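Local atomic coordinates of USG-1 protein homolog (Pseudomonas aeruginosa, PDB entry 2HJS), a protein that is of unconfirmed function but probably binds a nicotinamide dinucleotide and acts as an oxidoreductase on aldehydes, as aspartate-semialdehyde dehydrogenases do. Residues 40-45 and 58-63; 10-15 and 64-69; 18-23 and 47-52; 72-77 and 93-98. All coordinates share one frame; numbering follows the deposited sequence.

In the fold
This domain, probably nucleotide-binding, illustrates how a Rossmann-like sheet is built by loops closing within loops. From the N terminus, strand 9-12 opens contact 2, helix 17-28 opens contact 3, and residues 40-45, after strand 36-40, open contact 1. Residues 47-52 then close contact 3 and 58-63 close contact 1, so these two cross, and both are nested inside contact 2, which closes at 64-69. Contact 4 follows in series, joining strands 71-74 and 94-97. Contact 3 lays a helix against the strand at one margin of the sheet, contact 1 pairs inner strands, and contact 2 reaches strand 9-12, which is hydrogen-bonded to strand 71-74 of contact 4.

Contact 1. Residues 40-45 and 58-63; sequences ASAESA and VGDVDS
Asp60 reaches over to the turn that begins at Ser41, and its side chain meets something different at each step. CB lies 4.1 Å from Ala45 CB, an apolar touch at the base. CG, anti to the backbone N (chi1 -176°), is set 3.9 Å from Ala42 N. OD2 rests against Ala42 CB at 3.5 Å. OD1 turns back to its own segment and accepts from Asp62 N at 2.9 Å, an Asx turn in which the donor stands well above the carboxylate plane. The same OD1 also takes a hydrogen from a water that accepts from Ala42 N, so the two segments are bridged through solvent. Behind this polar end runs the parallel pairing of strands 36-40 and 54-60, inner neighbours in the sheet of the Rossmann-like domain. Here Ala40 N donates to Gly59 O at 3.0 Å, and Val61 N returns a nearly straight bond of 2.8 Å to Ala40 O. At the buried end, Ala40 CB packs on Val58 CG1 at 3.7 Å, and Thr15 lies against both residues. Toward the surface, Asp62 OD1 is hydrogen-bonded to His84 of helix 78-90.

Contact 2. Residues 10-15 and 64-69; sequences AVVGAT and FDFSSV
Ala10 and Val12 turn their side chains from strand 9-12 toward Phe64, Phe66 and Val69, and the buried half of the contact is wholly apolar. Ala10 CB meets two neighbours on its outward side, 3.9 Å from Val69 CG2 and 4.1 Å from Phe64 CE2. Val12 crosses Phe66 at about a right angle, its CG2 lying at the ring edge, near the plane, 3.9 Å from CZ. The two phenylalanines also pack on each other: Phe64 CD2 sits 3.7 Å above the Phe66 ring plane, over its centre. In this Rossmann-like domain strand 9-12 is an inner strand of the sheet, and the Gly13-Ala14-Thr15 turn after it begins a glycine-rich loop of the kind that usually receives the dinucleotide. The opposing residues belong to the connection between strands 54-60 and 71-74, with Phe66 also resting on Ala88 of helix 78-90. The outer side is different in character. Asp65 and Ser67 are exposed, and the polar bonds stay within the connection: Asp65 OD1 accepts from Ser67 N, an Asx turn, and also from Ser67 OG on the same face of its carboxylate, while Ser68 OG donates to Asp65 O at 2.6 Å.

Contact 3. Residues 18-23 and 47-52; sequences VGEALV and QRMGFA
Val23 and Phe51 supply one of two van der Waals meetings between helix 17-28 and strand 48-51. Val23 CG1, anti to the backbone N (chi1 170°), approaches Phe51 CD1 to 3.7 Å, the side chains crossing obliquely. The second meeting is made by Met49, present as selenomethionine. Its chain runs out extended to SE and then bends (chi3 59°), which places CE against the aliphatic part of Glu20, 3.7 Å from CG. The same methyl reaches Val23 CB at a looser 4.4 Å, so one methyl touches two residues about a helical turn apart.

Polar atoms play a secondary part. The carbonyl oxygen of Val23 lies at the edge of the Phe51 ring, in its plane and 3.7 Å from CE1, a placement that sets the oxygen against ring hydrogens and is probably mildly favourable. The carboxylate of Glu20 is engaged elsewhere: past the methylene touched by Met49, OE1 forms a salt bridge with Arg167. Just beyond the strand, Ala52 N donates to Asp27 OD2, a further tie to the same helix.

The axes of segments 18-23 and 48-51 approach to 9.9 Å, with their directions 33° apart. Strand 48-51 is the outermost of its sheet on this side, antiparallel to strand 54-60. Strand 36-40 contributes to the interface, Leu38 touching both Val23 and Met49 and Leu36 touching Phe51, while on another side of the helix Ala21 and Leu22 pack against helix 317-336.

Contact 4. Residues 72-77 and 93-98; sequences AFFAAA and CSVIDL
Phe73 and Ile96 lie side by side, pointing the same way, with Phe73 CE1 3.8 Å from Ile96 CD1. Both belong to the face of the sheet that packs on helices 17-28 and 317-336. On the other face Phe74 crosses Val95, whose CG1, anti to the backbone N (chi1 175°), comes within 3.5 Å of Phe74 CD1; helix 78-90 lies against this pair. Ala72 CB continues the same face and meets Cys93 SG at 3.5 Å.

Between the two layers the backbones form a parallel ladder. Ala72 N donates to Ser94 O and Ile96 N to Ala72 O; Phe74 N then donates to Ile96 O and Leu98 N to Phe74 O, each bond 2.8 Å long. The strands are the two ends of a beta-alpha-beta crossover through helix 78-90, the repeating unit of the Rossmann-type fold.

At the C-terminal end Leu98 CD1 packs on Phe74 O at 3.4 Å, while the carboxylate of Asp97 approaches that oxygen from a different side, on the face that carries Phe74. Asp97 OD1 is only 3.5 Å from Phe74 O, another acceptor, but its hydrogen-bond partner is Ser99 OG. OD2 accepts from Ser81 OG of helix 78-90.

Chemically, the pairing uses the N-H groups of Ala72, Phe74, Ile96 and Leu98, with apolar side chains on both faces along most of the ladder, and the buried carboxylate beyond is met by the hydroxyls of Ser99 and Ser81, the second of which ties the end of strand 94-97 to the start of the crossover helix.

Contact 1. Residues 40-45 and 58-63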
loop_
_atom_site.group_PDB
_atom_site.type_symbol
_atom_site.label_atom_id
_atom_site.label_comp_id
_atom_site.label_asym_id
_atom_site.label_seq_id
_atom_site.Cartn_x
_atom_site.Cartn_y
_atom_site.Cartn_z
ATOM N N ALA A 40 18.445 1.187 29.901
ATOM C CA ALA A 40 17.469 2.082 29.290
ATOM C C ALA A 40 17.684 3.491 29.832
ATOM O O ALA A 40 18.568 3.706 30.639
ATOM C CB ALA A 40 16.062 1.604 29.574
ATOM N N SER A 41 16.883 4.449 29.378
ATOM C CA SER A 41 16.915 5.804 29.924
ATOM C C SER A 41 16.342 5.805 31.333
ATOM O O SER A 41 15.501 4.962 31.653
ATOM C CB SER A 41 16.140 6.760 29.025
ATOM O OG SER A 41 16.816 6.919 27.783
ATOM N N ALA A 42 16.805 6.737 32.170
ATOM C CA ALA A 42 16.358 6.856 33.574
ATOM C C ALA A 42 14.836 6.665 33.762
ATOM O O ALA A 42 14.393 6.163 34.801
ATOM C CB ALA A 42 16.820 8.186 34.171
ATOM N N GLU A 43 14.061 7.079 32.753
ATOM C CA GLU A 43 12.624 6.767 32.633
ATOM C C GLU A 43 12.322 5.319 33.022
ATOM O O GLU A 43 11.693 5.060 34.060
ATOM C CB GLU A 43 12.144 6.994 31.187
ATOM C CG GLU A 43 11.719 8.427 30.848
ATOM C CD GLU A 43 12.858 9.439 30.976
ATOM O OE1 GLU A 43 12.635 10.497 31.625
ATOM O OE2 GLU A 43 13.970 9.174 30.443
ATOM N N SER A 44 12.807 4.398 32.182
ATOM C CA SER A 44 12.553 2.961 32.295
ATOM C C SER A 44 13.428 2.232 33.317
ATOM O O SER A 44 13.118 1.101 33.694
ATOM C CB SER A 44 12.720 2.287 30.926
ATOM O OG SER A 44 12.115 3.040 29.890
ATOM N N ALA A 45 14.512 2.864 33.757
ATOM C CA ALA A 45 15.441 2.238 34.706
ATOM C C ALA A 45 14.730 1.752 35.967
ATOM O O ALA A 45 13.761 2.381 36.414
ATOM C CB ALA A 45 16.559 3.199 35.069
ATOM N N VAL A 58 16.802 -3.632 34.957
ATOM C CA VAL A 58 17.224 -2.696 33.895
ATOM C C VAL A 58 17.927 -1.510 34.570
ATOM O O VAL A 58 17.357 -0.892 35.470
ATOM C CB VAL A 58 16.027 -2.194 33.046
ATOM C CG1 VAL A 58 16.479 -1.163 32.026
ATOM C CG2 VAL A 58 15.322 -3.366 32.346
ATOM N N GLY A 59 19.160 -1.219 34.147
ATOM C CA GLY A 59 19.954 -0.110 34.690
ATOM C C GLY A 59 19.894 1.129 33.816
ATOM O O GLY A 59 19.421 1.070 32.683
ATOM N N ASP A 60 20.350 2.257 34.352
ATOM C CA ASP A 60 20.328 3.534 33.641
ATOM C C ASP A 60 21.539 3.581 32.720
ATOM O O ASP A 60 22.664 3.483 33.188
ATOM C CB ASP A 60 20.364 4.695 34.651
ATOM C CG ASP A 60 20.233 6.085 33.999
ATOM O OD1 ASP A 60 20.307 6.246 32.750
ATOM O OD2 ASP A 60 20.058 7.054 34.772
ATOM N N VAL A 61 21.303 3.718 31.413
ATOM C CA VAL A 61 22.400 3.859 30.451
ATOM C C VAL A 61 23.385 4.992 30.819
ATOM O O VAL A 61 24.583 4.858 30.591
ATOM C CB VAL A 61 21.901 3.975 28.982
ATOM C CG1 VAL A 61 21.101 5.263 28.751
ATOM C CG2 VAL A 61 23.066 3.863 28.003
ATOM N N ASP A 62 22.887 6.081 31.411
ATOM C CA ASP A 62 23.743 7.220 31.770
ATOM C C ASP A 62 24.815 6.867 32.811
ATOM O O ASP A 62 25.900 7.437 32.793
ATOM C CB ASP A 62 22.920 8.424 32.241
ATOM C CG ASP A 62 22.167 9.109 31.103
ATOM O OD1 ASP A 62 22.399 8.780 29.920
ATOM O OD2 ASP A 62 21.336 9.997 31.397
ATOM N N SER A 63 24.503 5.914 33.690
ATOM C CA SER A 63 25.406 5.467 34.759
ATOM C C SER A 63 26.373 4.351 34.365
ATOM O O SER A 63 27.254 4.022 35.141
ATOM C CB SER A 63 24.585 4.961 35.948
ATOM O OG SER A 63 23.827 6.002 36.541
HETATM O O HOH W 1 18.787 8.270 30.913
#

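Contact 2. Residues 10-15 and 64-69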
loop_
_atom_site.group_PDB
_atom_site.type_symbol
_atom_site.label_atom_id
_atom_site.label_comp_id
_atom_site.label_asym_id
_atom_site.label_seq_id
_atom_site.Cartn_x
_atom_site.Cartn_y
_atom_site.Cartn_z
ATOM N N ALA A 10 25.911 -5.794 26.603
ATOM C CA ALA A 10 24.923 -4.823 27.046
ATOM C C ALA A 10 23.826 -4.738 25.988
ATOM O O ALA A 10 24.122 -4.808 24.804
ATOM C CB ALA A 10 25.566 -3.463 27.218
ATOM N N VAL A 11 22.572 -4.595 26.414
ATOM C CA VAL A 11 21.483 -4.215 25.503
ATOM C C VAL A 11 20.903 -2.885 25.969
ATOM O O VAL A 11 20.244 -2.807 27.008
ATOM C CB VAL A 11 20.368 -5.290 25.378
ATOM C CG1 VAL A 11 19.215 -4.805 24.463
ATOM C CG2 VAL A 11 20.950 -6.618 24.866
ATOM N N VAL A 12 21.174 -1.853 25.174
ATOM C CA VAL A 12 20.713 -0.489 25.409
ATOM C C VAL A 12 19.358 -0.338 24.752
ATOM O O VAL A 12 19.188 -0.682 23.581
ATOM C CB VAL A 12 21.758 0.514 24.873
ATOM C CG1 VAL A 12 21.292 1.939 25.059
ATOM C CG2 VAL A 12 23.097 0.311 25.629
ATOM N N GLY A 13 18.376 0.105 25.532
ATOM C CA GLY A 13 16.986 0.222 25.075
ATOM C C GLY A 13 16.219 -1.075 25.255
ATOM O O GLY A 13 15.319 -1.401 24.488
ATOM N N ALA A 14 16.558 -1.794 26.315
ATOM C CA ALA A 14 16.107 -3.155 26.528
ATOM C C ALA A 14 14.605 -3.236 26.737
ATOM O O ALA A 14 14.014 -4.275 26.492
ATOM C CB ALA A 14 16.849 -3.781 27.721
ATOM N N THR A 15 13.992 -2.147 27.191
ATOM C CA THR A 15 12.559 -2.142 27.524
ATOM C C THR A 15 11.705 -1.722 26.315
ATOM O O THR A 15 10.488 -1.784 26.355
ATOM C CB THR A 15 12.264 -1.198 28.703
ATOM O OG1 THR A 15 12.689 0.120 28.356
ATOM C CG2 THR A 15 13.023 -1.631 29.952
ATOM N N PHE A 64 26.206 3.764 33.178
ATOM C CA PHE A 64 26.848 2.478 32.854
ATOM C C PHE A 64 28.300 2.575 32.402
ATOM O O PHE A 64 28.639 3.453 31.601
ATOM C CB PHE A 64 26.027 1.717 31.796
ATOM C CG PHE A 64 26.491 0.294 31.562
ATOM C CD1 PHE A 64 26.246 -0.703 32.514
ATOM C CD2 PHE A 64 27.159 -0.056 30.382
ATOM C CE1 PHE A 64 26.656 -2.022 32.297
ATOM C CE2 PHE A 64 27.571 -1.375 30.158
ATOM C CZ PHE A 64 27.326 -2.356 31.129
ATOM N N ASP A 65 29.128 1.645 32.900
ATOM C CA ASP A 65 30.538 1.510 32.504
ATOM C C ASP A 65 30.691 0.526 31.355
ATOM O O ASP A 65 30.700 -0.699 31.578
ATOM C CB ASP A 65 31.395 1.048 33.711
ATOM C CG ASP A 65 32.909 0.985 33.397
ATOM O OD1 ASP A 65 33.375 1.470 32.341
ATOM O OD2 ASP A 65 33.653 0.426 34.237
ATOM N N PHE A 66 30.814 1.067 30.129
ATOM C CA PHE A 66 30.908 0.253 28.907
ATOM C C PHE A 66 32.236 -0.510 28.773
ATOM O O PHE A 66 32.353 -1.436 27.965
ATOM C CB PHE A 66 30.643 1.100 27.646
ATOM C CG PHE A 66 29.176 1.361 27.368
ATOM C CD1 PHE A 66 28.391 0.400 26.718
ATOM C CD2 PHE A 66 28.585 2.572 27.729
ATOM C CE1 PHE A 66 27.023 0.633 26.434
ATOM C CE2 PHE A 66 27.216 2.827 27.455
ATOM C CZ PHE A 66 26.433 1.849 26.802
ATOM N N SER A 67 33.242 -0.148 29.566
ATOM C CA SER A 67 34.448 -0.972 29.598
ATOM C C SER A 67 34.147 -2.385 30.155
ATOM O O SER A 67 34.921 -3.342 29.925
ATOM C CB SER A 67 35.604 -0.279 30.348
ATOM O OG SER A 67 35.275 -0.099 31.712
ATOM N N SER A 68 33.011 -2.540 30.842
ATOM C CA SER A 68 32.678 -3.832 31.459
ATOM C C SER A 68 32.143 -4.851 30.454
ATOM O O SER A 68 32.054 -6.052 30.758
ATOM C CB SER A 68 31.647 -3.644 32.564
ATOM O OG SER A 68 30.409 -3.253 31.994
ATOM N N VAL A 69 31.747 -4.354 29.267
ATOM C CA VAL A 69 31.227 -5.248 28.264
ATOM C C VAL A 69 32.137 -5.267 27.027
ATOM O O VAL A 69 32.923 -4.309 26.749
ATOM C CB VAL A 69 29.708 -4.939 27.932
ATOM C CG1 VAL A 69 28.845 -5.324 29.107
ATOM C CG2 VAL A 69 29.471 -3.456 27.616
#

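Contact 3. Residues 18-23 and 47-52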
loop_
_atom_site.group_PDB
_atom_site.type_symbol
_atom_site.label_atom_id
_atom_site.label_comp_id
_atom_site.label_asym_id
_atom_site.label_seq_id
_atom_site.Cartn_x
_atom_site.Cartn_y
_atom_site.Cartn_z
ATOM N N VAL A 18 11.748 -3.381 20.215
ATOM C CA VAL A 18 12.880 -4.039 19.542
ATOM C C VAL A 18 13.908 -4.568 20.564
ATOM O O VAL A 18 14.401 -5.679 20.420
ATOM C CB VAL A 18 13.578 -3.125 18.509
ATOM C CG1 VAL A 18 14.825 -3.794 18.000
ATOM C CG2 VAL A 18 12.606 -2.797 17.340
ATOM N N GLY A 19 14.204 -3.783 21.602
ATOM C CA GLY A 19 15.147 -4.216 22.635
ATOM C C GLY A 19 14.699 -5.492 23.313
ATOM O O GLY A 19 15.496 -6.406 23.511
ATOM N N GLU A 20 13.423 -5.546 23.670
ATOM C CA GLU A 20 12.806 -6.724 24.280
ATOM C C GLU A 20 12.889 -7.976 23.372
ATOM O O GLU A 20 13.189 -9.084 23.834
ATOM C CB GLU A 20 11.334 -6.407 24.581
ATOM C CG GLU A 20 10.664 -7.288 25.615
ATOM C CD GLU A 20 9.124 -7.223 25.572
ATOM O OE1 GLU A 20 8.552 -6.486 24.723
ATOM O OE2 GLU A 20 8.475 -7.950 26.365
ATOM N N ALA A 21 12.610 -7.805 22.083
ATOM C CA ALA A 21 12.684 -8.933 21.150
ATOM C C ALA A 21 14.130 -9.400 21.072
ATOM O O ALA A 21 14.398 -10.586 21.027
ATOM C CB ALA A 21 12.151 -8.540 19.754
ATOM N N LEU A 22 15.064 -8.461 21.097
ATOM C CA LEU A 22 16.460 -8.793 20.931
ATOM C C LEU A 22 16.966 -9.590 22.137
ATOM O O LEU A 22 17.711 -10.556 21.971
ATOM C CB LEU A 22 17.279 -7.528 20.692
ATOM C CG LEU A 22 18.703 -7.723 20.168
ATOM C CD1 LEU A 22 19.129 -6.472 19.448
ATOM C CD2 LEU A 22 19.721 -8.091 21.284
ATOM N N VAL A 23 16.536 -9.212 23.344
ATOM C CA VAL A 23 16.904 -9.944 24.554
ATOM C C VAL A 23 16.343 -11.366 24.507
ATOM O O VAL A 23 17.050 -12.326 24.833
ATOM C CB VAL A 23 16.461 -9.199 25.838
ATOM C CG1 VAL A 23 16.635 -10.085 27.066
ATOM C CG2 VAL A 23 17.260 -7.880 25.986
ATOM N N GLN A 47 13.091 -1.187 36.427
ATOM C CA GLN A 47 12.141 -2.272 36.199
ATOM C C GLN A 47 12.857 -3.577 35.814
ATOM O O GLN A 47 14.026 -3.565 35.420
ATOM C CB GLN A 47 11.054 -1.863 35.202
ATOM C CG GLN A 47 11.427 -1.981 33.742
ATOM C CD GLN A 47 10.467 -1.218 32.833
ATOM O OE1 GLN A 47 10.431 0.015 32.844
ATOM N NE2 GLN A 47 9.695 -1.949 32.033
ATOM N N ARG A 48 12.168 -4.700 35.970
ATOM C CA ARG A 48 12.795 -6.006 35.771
ATOM C C ARG A 48 12.319 -6.681 34.481
ATOM O O ARG A 48 11.210 -6.433 34.012
ATOM C CB ARG A 48 12.582 -6.916 36.994
ATOM C CG ARG A 48 13.126 -6.336 38.312
ATOM C CD ARG A 48 13.321 -7.398 39.410
ATOM N NE ARG A 48 14.598 -8.121 39.294
ATOM C CZ ARG A 48 15.732 -7.790 39.920
ATOM N NH1 ARG A 48 15.786 -6.733 40.728
ATOM N NH2 ARG A 48 16.830 -8.520 39.734
HETATM N N MSE A 49 13.178 -7.516 33.903
HETATM C CA MSE A 49 12.838 -8.270 32.701
HETATM C C MSE A 49 13.320 -9.690 32.810
HETATM O O MSE A 49 14.373 -9.949 33.384
HETATM C CB MSE A 49 13.461 -7.640 31.456
HETATM C CG MSE A 49 12.876 -6.323 31.070
HETATM SE SE MSE A 49 13.751 -5.652 29.457
HETATM C CE MSE A 49 13.363 -7.132 28.201
ATOM N N GLY A 50 12.553 -10.599 32.224
ATOM C CA GLY A 50 12.913 -12.004 32.174
ATOM C C GLY A 50 14.023 -12.278 31.179
ATOM O O GLY A 50 14.049 -11.703 30.091
ATOM N N PHE A 51 14.954 -13.140 31.574
ATOM C CA PHE A 51 15.992 -13.654 30.686
ATOM C C PHE A 51 16.449 -15.024 31.166
ATOM O O PHE A 51 16.901 -15.183 32.330
ATOM C CB PHE A 51 17.191 -12.709 30.587
ATOM C CG PHE A 51 18.311 -13.251 29.733
ATOM C CD1 PHE A 51 18.254 -13.153 28.333
ATOM C CD2 PHE A 51 19.407 -13.897 30.321
ATOM C CE1 PHE A 51 19.284 -13.664 27.528
ATOM C CE2 PHE A 51 20.433 -14.415 29.534
ATOM C CZ PHE A 51 20.374 -14.293 28.120
ATOM N N ALA A 52 16.337 -16.013 30.277
ATOM C CA ALA A 52 16.736 -17.396 30.599
ATOM C C ALA A 52 16.157 -17.879 31.933
ATOM O O ALA A 52 16.886 -18.443 32.761
ATOM C CB ALA A 52 18.267 -17.536 30.582
#

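Contact 4. Residues 72-77 and 93-98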
loop_
_atom_site.group_PDB
_atom_site.type_symbol
_atom_site.label_atom_id
_atom_site.label_comp_id
_atom_site.label_asym_id
_atom_site.label_seq_id
_atom_site.Cartn_x
_atom_site.Cartn_y
_atom_site.Cartn_z
ATOM N N ALA A 72 27.814 -4.401 22.532
ATOM C CA ALA A 72 26.592 -3.674 22.904
ATOM C C ALA A 72 25.645 -3.561 21.718
ATOM O O ALA A 72 26.041 -3.147 20.621
ATOM C CB ALA A 72 26.889 -2.302 23.457
ATOM N N PHE A 73 24.396 -3.950 21.953
ATOM C CA PHE A 73 23.330 -3.708 20.997
ATOM C C PHE A 73 22.626 -2.437 21.414
ATOM O O PHE A 73 22.088 -2.374 22.530
ATOM C CB PHE A 73 22.347 -4.863 21.030
ATOM C CG PHE A 73 22.943 -6.173 20.590
ATOM C CD1 PHE A 73 23.002 -6.505 19.226
ATOM C CD2 PHE A 73 23.437 -7.083 21.530
ATOM C CE1 PHE A 73 23.537 -7.730 18.806
ATOM C CE2 PHE A 73 23.990 -8.322 21.123
ATOM C CZ PHE A 73 24.025 -8.652 19.755
ATOM N N PHE A 74 22.640 -1.426 20.543
ATOM C CA PHE A 74 21.922 -0.187 20.800
ATOM C C PHE A 74 20.575 -0.234 20.070
ATOM O O PHE A 74 20.501 -0.016 18.865
ATOM C CB PHE A 74 22.750 1.030 20.362
ATOM C CG PHE A 74 23.732 1.527 21.401
ATOM C CD1 PHE A 74 24.851 0.770 21.760
ATOM C CD2 PHE A 74 23.544 2.768 22.015
ATOM C CE1 PHE A 74 25.756 1.233 22.742
ATOM C CE2 PHE A 74 24.448 3.243 22.970
ATOM C CZ PHE A 74 25.546 2.471 23.340
ATOM N N ALA A 75 19.524 -0.543 20.820
ATOM C CA ALA A 75 18.173 -0.642 20.301
ATOM C C ALA A 75 17.299 0.441 20.933
ATOM O O ALA A 75 16.105 0.234 21.153
ATOM C CB ALA A 75 17.603 -2.043 20.600
ATOM N N ALA A 76 17.897 1.589 21.247
ATOM C CA ALA A 76 17.166 2.702 21.873
ATOM C C ALA A 76 16.924 3.853 20.883
ATOM O O ALA A 76 17.282 3.751 19.719
ATOM C CB ALA A 76 17.919 3.197 23.105
ATOM N N ALA A 77 16.327 4.950 21.350
ATOM C CA ALA A 77 16.152 6.135 20.502
ATOM C C ALA A 77 17.511 6.558 19.918
ATOM O O ALA A 77 18.556 6.306 20.525
ATOM C CB ALA A 77 15.557 7.270 21.316
ATOM N N CYS A 93 34.253 -1.487 23.633
ATOM C CA CYS A 93 33.056 -2.236 23.411
ATOM C C CYS A 93 32.590 -2.096 21.947
ATOM O O CYS A 93 32.424 -0.985 21.441
ATOM C CB CYS A 93 32.008 -1.773 24.447
ATOM S SG CYS A 93 30.314 -2.444 24.117
ATOM N N SER A 94 32.399 -3.226 21.259
ATOM C CA SER A 94 31.944 -3.205 19.885
ATOM C C SER A 94 30.458 -2.861 19.905
ATOM O O SER A 94 29.713 -3.314 20.779
ATOM C CB SER A 94 32.144 -4.562 19.222
ATOM O OG SER A 94 33.474 -4.749 18.797
ATOM N N VAL A 95 30.018 -2.058 18.955
ATOM C CA VAL A 95 28.648 -1.561 19.001
ATOM C C VAL A 95 27.905 -1.949 17.764
ATOM O O VAL A 95 28.392 -1.746 16.641
ATOM C CB VAL A 95 28.617 -0.028 19.202
ATOM C CG1 VAL A 95 27.195 0.513 19.124
ATOM C CG2 VAL A 95 29.243 0.332 20.533
ATOM N N ILE A 96 26.712 -2.498 17.956
ATOM C CA ILE A 96 25.775 -2.634 16.856
ATOM C C ILE A 96 24.584 -1.711 17.132
ATOM O O ILE A 96 23.829 -1.943 18.080
ATOM C CB ILE A 96 25.317 -4.084 16.655
ATOM C CG1 ILE A 96 26.493 -4.952 16.200
ATOM C CG2 ILE A 96 24.171 -4.181 15.607
ATOM C CD1 ILE A 96 26.266 -6.400 16.541
ATOM N N ASP A 97 24.437 -0.665 16.318
ATOM C CA ASP A 97 23.426 0.349 16.554
ATOM C C ASP A 97 22.242 0.179 15.606
ATOM O O ASP A 97 22.397 0.292 14.405
ATOM C CB ASP A 97 24.043 1.741 16.359
ATOM C CG ASP A 97 23.020 2.879 16.524
ATOM O OD1 ASP A 97 21.959 2.671 17.165
ATOM O OD2 ASP A 97 23.278 3.990 15.992
ATOM N N LEU A 98 21.059 -0.090 16.148
ATOM C CA LEU A 98 19.897 -0.350 15.319
ATOM C C LEU A 98 19.160 0.947 14.909
ATOM O O LEU A 98 18.251 0.895 14.114
ATOM C CB LEU A 98 18.940 -1.317 16.017
ATOM C CG LEU A 98 19.397 -2.793 16.234
ATOM C CD1 LEU A 98 20.470 -3.012 17.362
ATOM C CD2 LEU A 98 18.218 -3.630 16.557
#